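Local coordinates for protein fuculose-1-phosphate aldolase (Thermus thermophilus, PDB 2FK5) that belongs to the class II aldolase and adducin family, folding as an AraD-like alpha/beta domain that assembles with further copies of itself, at residues E14-F17 against L21-A24; P91-A96 against E178-L183; E142-L147 against V156-A161. One frame throughout, in Å; residues are numbered along the deposited sequence.

Interaction 1. Residues E14-F17 against L21-A24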
ATOM      1  N   GLU A  14      -6.079   1.351   8.886  1.00 24.59           N
ATOM      2  CA  GLU A  14      -5.367   0.982   7.660  1.00 21.10           C
ATOM      3  C   GLU A  14      -5.047  -0.507   7.604  1.00 22.58           C
ATOM      4  O   GLU A  14      -5.199  -1.153   6.563  1.00 24.67           O
ATOM      5  CB  GLU A  14      -4.046   1.749   7.539  1.00 25.88           C
ATOM      6  CG  GLU A  14      -4.193   3.257   7.446  1.00 34.72           C
ATOM      7  CD  GLU A  14      -2.880   3.946   7.109  1.00 48.65           C
ATOM      8  OE1 GLU A  14      -1.818   3.469   7.561  1.00 47.31           O
ATOM      9  OE2 GLU A  14      -2.915   4.972   6.400  1.00 51.03           O
ATOM     10  N   ASP A  15      -4.589  -1.050   8.724  1.00 23.82           N
ATOM     11  CA  ASP A  15      -4.217  -2.454   8.768  1.00 23.16           C
ATOM     12  C   ASP A  15      -5.412  -3.405   8.712  1.00 27.42           C
ATOM     13  O   ASP A  15      -5.332  -4.454   8.075  1.00 30.21           O
ATOM     14  CB  ASP A  15      -3.344  -2.713   9.998  1.00 22.49           C
ATOM     15  CG  ASP A  15      -1.949  -2.098   9.862  1.00 31.98           C
ATOM     16  OD1 ASP A  15      -1.194  -2.092  10.853  1.00 25.67           O
ATOM     17  OD2 ASP A  15      -1.601  -1.625   8.760  1.00 25.52           O
ATOM     18  N   LEU A  16      -6.517  -3.049   9.364  1.00 27.28           N
ATOM     19  CA  LEU A  16      -7.711  -3.901   9.324  1.00 22.26           C
ATOM     20  C   LEU A  16      -8.226  -3.943   7.889  1.00 33.93           C
ATOM     21  O   LEU A  16      -8.609  -4.997   7.380  1.00 33.15           O
ATOM     22  CB  LEU A  16      -8.803  -3.349  10.241  1.00 23.30           C
ATOM     23  CG  LEU A  16      -8.652  -3.541  11.754  1.00 27.63           C
ATOM     24  CD1 LEU A  16      -9.792  -2.817  12.451  1.00 27.83           C
ATOM     25  CD2 LEU A  16      -8.678  -5.031  12.112  1.00 25.05           C
ATOM     26  N   PHE A  17      -8.232  -2.782   7.240  1.00 29.11           N
ATOM     27  CA  PHE A  17      -8.684  -2.687   5.854  1.00 31.36           C
ATOM     28  C   PHE A  17      -7.804  -3.533   4.941  1.00 32.19           C
ATOM     29  O   PHE A  17      -8.297  -4.346   4.156  1.00 41.51           O
ATOM     30  CB  PHE A  17      -8.633  -1.237   5.382  1.00 35.60           C
ATOM     31  CG  PHE A  17      -8.947  -1.067   3.924  1.00 44.04           C
ATOM     32  CD1 PHE A  17     -10.264  -0.991   3.486  1.00 46.44           C
ATOM     33  CD2 PHE A  17      -7.925  -1.008   2.984  1.00 38.62           C
ATOM     34  CE1 PHE A  17     -10.558  -0.858   2.130  1.00 51.81           C
ATOM     35  CE2 PHE A  17      -8.207  -0.876   1.626  1.00 49.61           C
ATOM     36  CZ  PHE A  17      -9.527  -0.800   1.200  1.00 36.30           C
ATOM     37  N   LEU A  21     -10.475  -7.167   6.937  1.00 28.33           N
ATOM     38  CA  LEU A  21     -11.349  -7.292   8.109  1.00 36.94           C
ATOM     39  C   LEU A  21     -12.421  -6.217   8.134  1.00 33.25           C
ATOM     40  O   LEU A  21     -13.399  -6.322   8.865  1.00 33.86           O
ATOM     41  CB  LEU A  21     -10.526  -7.237   9.397  1.00 29.68           C
ATOM     42  CG  LEU A  21      -9.629  -8.465   9.561  1.00 37.05           C
ATOM     43  CD1 LEU A  21      -8.739  -8.311  10.777  1.00 39.19           C
ATOM     44  CD2 LEU A  21     -10.502  -9.699   9.692  1.00 44.93           C
ATOM     45  N   ILE A  22     -12.210  -5.168   7.350  1.00 32.55           N
ATOM     46  CA  ILE A  22     -13.182  -4.090   7.227  1.00 38.65           C
ATOM     47  C   ILE A  22     -13.021  -3.473   5.846  1.00 41.16           C
ATOM     48  O   ILE A  22     -11.993  -3.655   5.180  1.00 32.13           O
ATOM     49  CB  ILE A  22     -12.995  -2.962   8.270  1.00 36.79           C
ATOM     50  CG1 ILE A  22     -11.631  -2.294   8.086  1.00 41.64           C
ATOM     51  CG2 ILE A  22     -13.181  -3.505   9.673  1.00 39.45           C
ATOM     52  CD1 ILE A  22     -11.448  -1.053   8.938  1.00 34.10           C
ATOM     53  N   SER A  23     -14.052  -2.749   5.430  1.00 41.39           N
ATOM     54  CA  SER A  23     -14.077  -2.070   4.143  1.00 51.49           C
ATOM     55  C   SER A  23     -15.123  -0.969   4.253  1.00 52.69           C
ATOM     56  O   SER A  23     -15.979  -1.008   5.138  1.00 52.02           O
ATOM     57  CB  SER A  23     -14.473  -3.042   3.032  1.00 53.28           C
ATOM     58  OG  SER A  23     -15.807  -3.479   3.209  1.00 59.74           O
ATOM     59  N   ALA A  24     -15.053   0.007   3.354  1.00 51.54           N
ATOM     60  CA  ALA A  24     -15.992   1.120   3.361  1.00 47.46           C
ATOM     61  C   ALA A  24     -16.151   1.668   4.777  1.00 44.38           C
ATOM     62  O   ALA A  24     -15.169   2.032   5.409  1.00 31.95           O
ATOM     63  CB  ALA A  24     -17.343   0.677   2.806  1.00 30.85           C
TER

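Interaction 2. Residues P91-A96 against E178-L183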
ATOM      1  N   PRO A  91     -14.652  -9.968  10.396  1.00 24.97           N
ATOM      2  CA  PRO A  91     -13.808 -11.034   9.851  1.00 23.11           C
ATOM      3  C   PRO A  91     -14.733 -11.994   9.100  1.00 27.76           C
ATOM      4  O   PRO A  91     -15.554 -12.682   9.708  1.00 25.09           O
ATOM      5  CB  PRO A  91     -13.183 -11.641  11.099  1.00 23.33           C
ATOM      6  CG  PRO A  91     -14.253 -11.444  12.152  1.00 24.99           C
ATOM      7  CD  PRO A  91     -14.749 -10.049  11.869  1.00 22.53           C
ATOM      8  N   ARG A  92     -14.596 -12.028   7.778  1.00 20.18           N
ATOM      9  CA  ARG A  92     -15.476 -12.833   6.930  1.00 23.45           C
ATOM     10  C   ARG A  92     -15.568 -14.319   7.225  1.00 18.21           C
ATOM     11  O   ARG A  92     -16.675 -14.860   7.326  1.00 20.93           O
ATOM     12  CB  ARG A  92     -15.105 -12.621   5.457  1.00 25.78           C
ATOM     13  CG  ARG A  92     -15.055 -11.154   5.084  1.00 47.79           C
ATOM     14  NE  ARG A  92     -14.301  -9.505   3.445  1.00 56.96           N
ATOM     15  CZ  ARG A  92     -13.968  -8.975   2.274  1.00 63.57           C
ATOM     16  NH1 ARG A  92     -13.887  -9.737   1.193  1.00 66.04           N
ATOM     17  NH2 ARG A  92     -13.712  -7.677   2.183  1.00 78.32           N
ATOM     18  N   VAL A  93     -14.433 -14.997   7.357  1.00 17.61           N
ATOM     19  CA  VAL A  93     -14.508 -16.423   7.635  1.00 19.97           C
ATOM     20  C   VAL A  93     -15.087 -16.685   9.030  1.00 14.60           C
ATOM     21  O   VAL A  93     -15.890 -17.590   9.199  1.00 18.72           O
ATOM     22  CB  VAL A  93     -13.143 -17.121   7.511  1.00 20.20           C
ATOM     23  CG1 VAL A  93     -13.304 -18.605   7.846  1.00 20.63           C
ATOM     24  CG2 VAL A  93     -12.606 -16.975   6.076  1.00 20.30           C
ATOM     25  N   ALA A  94     -14.679 -15.895  10.019  1.00 19.98           N
ATOM     26  CA  ALA A  94     -15.201 -16.067  11.377  1.00 20.99           C
ATOM     27  C   ALA A  94     -16.715 -15.863  11.387  1.00 22.55           C
ATOM     28  O   ALA A  94     -17.442 -16.583  12.073  1.00 22.81           O
ATOM     29  CB  ALA A  94     -14.521 -15.074  12.343  1.00 18.70           C
ATOM     30  N   VAL A  95     -17.197 -14.887  10.621  1.00 18.18           N
ATOM     31  CA  VAL A  95     -18.629 -14.630  10.572  1.00 20.03           C
ATOM     32  C   VAL A  95     -19.355 -15.782   9.903  1.00 25.93           C
ATOM     33  O   VAL A  95     -20.434 -16.171  10.341  1.00 24.06           O
ATOM     34  CB  VAL A  95     -18.954 -13.305   9.847  1.00 20.48           C
ATOM     35  CG1 VAL A  95     -20.446 -13.216   9.558  1.00 20.96           C
ATOM     36  CG2 VAL A  95     -18.533 -12.115  10.729  1.00 22.92           C
ATOM     37  N   ALA A  96     -18.759 -16.347   8.855  1.00 21.06           N
ATOM     38  CA  ALA A  96     -19.379 -17.480   8.179  1.00 20.18           C
ATOM     39  C   ALA A  96     -19.459 -18.640   9.164  1.00 25.73           C
ATOM     40  O   ALA A  96     -20.481 -19.322   9.254  1.00 26.63           O
ATOM     41  CB  ALA A  96     -18.564 -17.884   6.950  1.00 18.35           C
ATOM     42  N   GLU A 178      -7.558 -15.146  11.577  1.00 23.09           N
ATOM     43  CA  GLU A 178      -6.544 -16.124  11.175  1.00 23.22           C
ATOM     44  C   GLU A 178      -6.912 -17.510  11.736  1.00 24.38           C
ATOM     45  O   GLU A 178      -6.798 -18.517  11.042  1.00 20.64           O
ATOM     46  CB  GLU A 178      -5.161 -15.701  11.684  1.00 25.06           C
ATOM     47  CG  GLU A 178      -4.757 -14.314  11.205  1.00 39.33           C
ATOM     48  CD  GLU A 178      -3.428 -13.853  11.768  1.00 47.44           C
ATOM     49  OE1 GLU A 178      -3.137 -14.160  12.944  1.00 53.19           O
ATOM     50  OE2 GLU A 178      -2.683 -13.168  11.038  1.00 51.72           O
ATOM     51  N   SER A 179      -7.363 -17.553  12.987  1.00 19.18           N
ATOM     52  CA  SER A 179      -7.771 -18.814  13.597  1.00 22.28           C
ATOM     53  C   SER A 179      -8.996 -19.392  12.878  1.00 19.30           C
ATOM     54  O   SER A 179      -9.090 -20.605  12.688  1.00 18.59           O
ATOM     55  CB  SER A 179      -8.072 -18.617  15.093  1.00 22.31           C
ATOM     56  OG  SER A 179      -6.864 -18.491  15.849  1.00 23.41           O
ATOM     57  N   ALA A 180      -9.926 -18.529  12.479  1.00 18.01           N
ATOM     58  CA  ALA A 180     -11.131 -18.970  11.761  1.00 19.61           C
ATOM     59  C   ALA A 180     -10.751 -19.548  10.393  1.00 22.45           C
ATOM     60  O   ALA A 180     -11.269 -20.587   9.977  1.00 19.37           O
ATOM     61  CB  ALA A 180     -12.091 -17.800  11.585  1.00 17.44           C
ATOM     62  N   GLN A 181      -9.852 -18.865   9.692  1.00 21.59           N
ATOM     63  CA  GLN A 181      -9.393 -19.344   8.389  1.00 20.86           C
ATOM     64  C   GLN A 181      -8.682 -20.684   8.549  1.00 20.31           C
ATOM     65  O   GLN A 181      -8.908 -21.599   7.772  1.00 20.52           O
ATOM     66  CB  GLN A 181      -8.456 -18.315   7.741  1.00 18.69           C
ATOM     67  CG  GLN A 181      -9.179 -16.994   7.442  1.00 21.43           C
ATOM     68  CD  GLN A 181      -8.325 -15.999   6.687  1.00 36.11           C
ATOM     69  OE1 GLN A 181      -7.106 -16.104   6.670  1.00 38.91           O
ATOM     70  NE2 GLN A 181      -8.969 -15.013   6.069  1.00 36.52           N
ATOM     71  N   ILE A 182      -7.819 -20.799   9.553  1.00 18.17           N
ATOM     72  CA  ILE A 182      -7.124 -22.067   9.782  1.00 20.74           C
ATOM     73  C   ILE A 182      -8.141 -23.185  10.030  1.00 23.16           C
ATOM     74  O   ILE A 182      -7.993 -24.303   9.515  1.00 19.36           O
ATOM     75  CB  ILE A 182      -6.134 -21.948  10.967  1.00 22.18           C
ATOM     76  CG1 ILE A 182      -4.939 -21.091  10.538  1.00 20.06           C
ATOM     77  CG2 ILE A 182      -5.654 -23.335  11.416  1.00 21.88           C
ATOM     78  CD1 ILE A 182      -3.948 -20.809  11.672  1.00 19.45           C
ATOM     79  N   LEU A 183      -9.179 -22.885  10.808  1.00 18.38           N
ATOM     80  CA  LEU A 183     -10.234 -23.870  11.075  1.00 20.26           C
ATOM     81  C   LEU A 183     -10.901 -24.300   9.769  1.00 24.75           C
ATOM     82  O   LEU A 183     -11.120 -25.492   9.520  1.00 16.94           O
ATOM     83  CB  LEU A 183     -11.300 -23.274  12.006  1.00 21.83           C
ATOM     84  CG  LEU A 183     -11.006 -23.290  13.506  1.00 22.62           C
ATOM     85  CD1 LEU A 183     -12.031 -22.446  14.260  1.00 19.56           C
ATOM     86  CD2 LEU A 183     -11.049 -24.735  13.998  1.00 32.96           C
TER

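Interaction 3. Residues E142-L147 against V156-A161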
ATOM      1  N   GLU A 142     -15.897 -11.975  30.680  1.00 30.52           N
ATOM      2  CA  GLU A 142     -15.171 -13.234  30.858  1.00 37.17           C
ATOM      3  C   GLU A 142     -14.300 -13.673  29.682  1.00 38.03           C
ATOM      4  O   GLU A 142     -13.462 -14.560  29.835  1.00 44.70           O
ATOM      5  CB  GLU A 142     -16.158 -14.357  31.187  1.00 44.30           C
ATOM      6  CG  GLU A 142     -16.893 -14.183  32.509  1.00 59.10           C
ATOM      7  CD  GLU A 142     -16.002 -14.415  33.718  1.00 64.91           C
ATOM      8  OE1 GLU A 142     -14.976 -13.717  33.854  1.00 70.75           O
ATOM      9  N   HIS A 143     -14.499 -13.068  28.514  1.00 33.38           N
ATOM     10  CA  HIS A 143     -13.719 -13.418  27.327  1.00 26.76           C
ATOM     11  C   HIS A 143     -13.113 -12.168  26.699  1.00 26.40           C
ATOM     12  O   HIS A 143     -13.685 -11.084  26.803  1.00 24.86           O
ATOM     13  CB  HIS A 143     -14.606 -14.095  26.282  1.00 27.07           C
ATOM     14  CG  HIS A 143     -15.370 -15.269  26.805  1.00 30.82           C
ATOM     15  ND1 HIS A 143     -16.602 -15.146  27.409  1.00 35.45           N
ATOM     16  CD2 HIS A 143     -15.068 -16.588  26.829  1.00 26.61           C
ATOM     17  CE1 HIS A 143     -17.027 -16.341  27.779  1.00 35.09           C
ATOM     18  NE2 HIS A 143     -16.114 -17.233  27.438  1.00 31.51           N
ATOM     19  N   ARG A 144     -11.976 -12.337  26.031  1.00 25.18           N
ATOM     20  CA  ARG A 144     -11.281 -11.225  25.375  1.00 29.09           C
ATOM     21  C   ARG A 144     -11.911 -10.856  24.028  1.00 26.79           C
ATOM     22  O   ARG A 144     -11.671  -9.769  23.491  1.00 22.82           O
ATOM     23  CB  ARG A 144      -9.803 -11.576  25.183  1.00 27.73           C
ATOM     24  CG  ARG A 144      -9.016 -11.677  26.492  1.00 38.78           C
ATOM     25  CD  ARG A 144      -9.013 -10.337  27.213  1.00 45.80           C
ATOM     26  NE  ARG A 144      -8.316  -9.328  26.422  1.00 47.66           N
ATOM     27  CZ  ARG A 144      -7.001  -9.143  26.433  1.00 49.78           C
ATOM     28  NH1 ARG A 144      -6.225  -9.891  27.212  1.00 35.69           N
ATOM     29  NH2 ARG A 144      -6.461  -8.233  25.636  1.00 38.15           N
ATOM     30  N   ALA A 145     -12.716 -11.763  23.483  1.00 21.22           N
ATOM     31  CA  ALA A 145     -13.381 -11.503  22.211  1.00 22.00           C
ATOM     32  C   ALA A 145     -14.649 -12.329  22.074  1.00 21.54           C
ATOM     33  O   ALA A 145     -14.796 -13.370  22.708  1.00 25.22           O
ATOM     34  CB  ALA A 145     -12.440 -11.819  21.056  1.00 23.09           C
ATOM     35  N   CYS A 146     -15.569 -11.857  21.244  1.00 19.91           N
ATOM     36  CA  CYS A 146     -16.790 -12.595  21.015  1.00 20.67           C
ATOM     37  C   CYS A 146     -17.285 -12.354  19.609  1.00 18.25           C
ATOM     38  O   CYS A 146     -16.912 -11.372  18.958  1.00 25.09           O
ATOM     39  CB  CYS A 146     -17.870 -12.198  22.030  1.00 25.57           C
ATOM     40  SG  CYS A 146     -18.428 -10.503  21.932  1.00 30.14           S
ATOM     41  N   LEU A 147     -18.113 -13.280  19.137  1.00 18.73           N
ATOM     42  CA  LEU A 147     -18.697 -13.194  17.809  1.00 21.22           C
ATOM     43  C   LEU A 147     -20.189 -12.955  17.925  1.00 22.93           C
ATOM     44  O   LEU A 147     -20.854 -13.556  18.770  1.00 30.81           O
ATOM     45  CB  LEU A 147     -18.484 -14.507  17.056  1.00 23.59           C
ATOM     46  CG  LEU A 147     -17.151 -14.686  16.341  1.00 25.87           C
ATOM     47  CD1 LEU A 147     -16.861 -16.161  16.139  1.00 23.81           C
ATOM     48  CD2 LEU A 147     -17.214 -13.934  15.013  1.00 23.98           C
ATOM     49  N   VAL A 156     -11.287  -7.088  22.927  1.00 23.85           N
ATOM     50  CA  VAL A 156     -10.920  -6.082  23.913  1.00 24.22           C
ATOM     51  C   VAL A 156      -9.429  -5.984  24.173  1.00 20.65           C
ATOM     52  O   VAL A 156      -8.706  -6.977  24.091  1.00 27.09           O
ATOM     53  CB  VAL A 156     -11.605  -6.364  25.277  1.00 30.27           C
ATOM     54  CG1 VAL A 156     -13.078  -6.587  25.081  1.00 28.12           C
ATOM     55  CG2 VAL A 156     -10.977  -7.579  25.937  1.00 41.20           C
ATOM     56  N   GLY A 157      -8.986  -4.770  24.494  1.00 21.70           N
ATOM     57  CA  GLY A 157      -7.593  -4.524  24.828  1.00 19.56           C
ATOM     58  C   GLY A 157      -7.590  -4.128  26.296  1.00 25.48           C
ATOM     59  O   GLY A 157      -8.492  -3.410  26.725  1.00 22.59           O
ATOM     60  N   LEU A 158      -6.599  -4.577  27.066  1.00 27.72           N
ATOM     61  CA  LEU A 158      -6.570  -4.285  28.495  1.00 34.06           C
ATOM     62  C   LEU A 158      -5.381  -3.490  29.009  1.00 36.64           C
ATOM     63  O   LEU A 158      -5.382  -3.063  30.161  1.00 39.27           O
ATOM     64  CB  LEU A 158      -6.670  -5.589  29.288  1.00 36.09           C
ATOM     65  CG  LEU A 158      -7.960  -6.397  29.111  1.00 39.99           C
ATOM     66  CD1 LEU A 158      -7.814  -7.757  29.765  1.00 42.53           C
ATOM     67  CD2 LEU A 158      -9.123  -5.639  29.716  1.00 35.93           C
ATOM     68  N   LYS A 159      -4.374  -3.289  28.172  1.00 35.17           N
ATOM     69  CA  LYS A 159      -3.189  -2.541  28.583  1.00 39.89           C
ATOM     70  C   LYS A 159      -3.520  -1.118  29.041  1.00 38.89           C
ATOM     71  O   LYS A 159      -4.515  -0.535  28.617  1.00 31.06           O
ATOM     72  CB  LYS A 159      -2.173  -2.530  27.440  1.00 34.64           C
ATOM     73  CG  LYS A 159      -1.595  -3.917  27.170  1.00 43.25           C
ATOM     74  CD  LYS A 159      -0.606  -3.927  26.021  1.00 43.15           C
ATOM     75  CE  LYS A 159      -0.023  -5.322  25.810  1.00 45.74           C
ATOM     76  N   GLU A 160      -2.676  -0.566  29.911  1.00 36.64           N
ATOM     77  CA  GLU A 160      -2.887   0.774  30.458  1.00 40.45           C
ATOM     78  C   GLU A 160      -2.839   1.919  29.454  1.00 34.98           C
ATOM     79  O   GLU A 160      -3.676   2.815  29.500  1.00 40.37           O
ATOM     80  CB  GLU A 160      -1.881   1.046  31.583  1.00 48.52           C
ATOM     81  N   ALA A 161      -1.859   1.909  28.556  1.00 31.14           N
ATOM     82  CA  ALA A 161      -1.757   2.973  27.563  1.00 33.89           C
ATOM     83  C   ALA A 161      -2.846   2.773  26.511  1.00 35.83           C
ATOM     84  O   ALA A 161      -2.953   1.695  25.929  1.00 38.59           O
ATOM     85  CB  ALA A 161      -0.382   2.944  26.900  1.00 35.46           C
TER

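Interaction 1. Residues E14-F17 against L21-A24
The backbone N of L21 gives its hydrogen to L16 O, five residues earlier in the last turn of helix 3-18, at 2.9 Å, and the loop folds back against that turn. One residue on, F17 CA points its hydrogen at I22 O over 3.5 Å in a nearly straight contact, 166° at the hydrogen. The CA atoms of F17 and I22 are 4.9 Å apart.

L16 takes the two apolar side chains of the loop. Its CD2 meets L21 CD1 at 3.5 Å, the two leucines crossing at about a right angle, and its CB lies 3.7 Å from I22 CG1. In I22, chi1 of 62° sets CG1 between the backbone N and the carbonyl carbon, which brings CG1 to 3.5 Å from F17 N. The F17 ring turns an edge to the backbone of S23, CD1 to CA 4.0 Å. Beyond the pair, L16 and I22 reach strand 85-89, while S23 OG bonds to E178 of the second subunit. A backbone bond from i+5 to i is characteristic of a helix C-terminus; here it turns the chain toward strand 28-32 of the AraD-like sheet.

Interaction 2. Residues P91-A96 against E178-L183
V93 divides its two methyls between the A180 carbonyl and the Q181 side chain, and A94 beside it meets A180. With V93 CG1 anti to its own N (chi1 179°), that methyl settles on the A180 carbonyl, CG1 to O 3.6 Å, while CG2 lies 3.7 Å from Q181 CG. The V93 and Q181 side chains cross at about a right angle, and the valine meets the glutamine at its CG. Q181 runs extended beyond CG (chi2 -175°), with NE2 still 4.1 Å from V93 CG2; OE1 bonds to R92 of the third subunit and NE2 makes a weak bond to E177.

Where the helices come closest, small residues meet. A180 CB is 3.6 Å from A94 CA and 3.7 Å from A94 CB, and the axes of 92-96 and 178-183 pass 8.0 Å apart at 62°. No hydrogen bond crosses between the segments; methyls meet methyls and backbone.

One turn earlier on helix 162-191, the E177 carboxylate accepts V93 N and A94 N at the start of helix 92-98. V93 also touches L184. A180 and L183 touch L104, so A180 is shared between the short helix and strand 103-104, an outermost strand of this chain's sheet.

Interaction 3. Residues E142-L147 against V156-A161
R144 does nearly all the work against V156 and L158, just before strand 145-148 begins. The CB of H143, just ahead, points away, and the ring ND1 of this histidine is bonded to A139 O in helix 130-142. The R144 carbonyl accepts V156 N at 2.8 Å. The arginine side chain then doubles back: chi2 of -62° and chi3 of -64° bend the chain so that the guanidinium reaches the carbonyl of the same valine. R144 NH2 bonds V156 O at 3.0 Å, the oxygen lying in the guanidinium plane, and NE adds a weak bond to that oxygen at 3.3 Å. R144 thus takes V156 N with its own carbonyl and V156 O with its guanidinium.

The fit is tight, with V156 CG2 only 3.2 Å from R144 NE, and L158 CD1 sits over one guanidinium face, offset toward its rim, 3.7 Å from NH1. R144 NH2 also forms a salt bridge with E168, whose OE2 receives L158 N and K159 N. Farther on, the backbone of C146 bonds that of F154, and that of L147 bonds P119 and L121 of strand 118-121. This is the open end of a beta hairpin, 145-148 with 152-157, in the central sheet.

In the fold
The long helix 162-191 ties the three sites together: L21 of interaction 1 rests on T174 and E177, interaction 2 lies on the helix itself, and R144 of interaction 3 reaches L172. Interactions 1 and 2 meet directly where L21 CD2 packs on P91 CA at 3.6 Å, their centres about 15 Å apart. Interaction 2 also touches interaction 3, through A94 CB and L147 CD2 at 4.0 Å. Interactions 1 and 3 do not touch; they lie on opposite sides of the chain's centre, nearest atoms about 10 Å apart. Interactions 1 and 2 also contact neighbouring subunits, whereas no other chain of the assembly touches interaction 3.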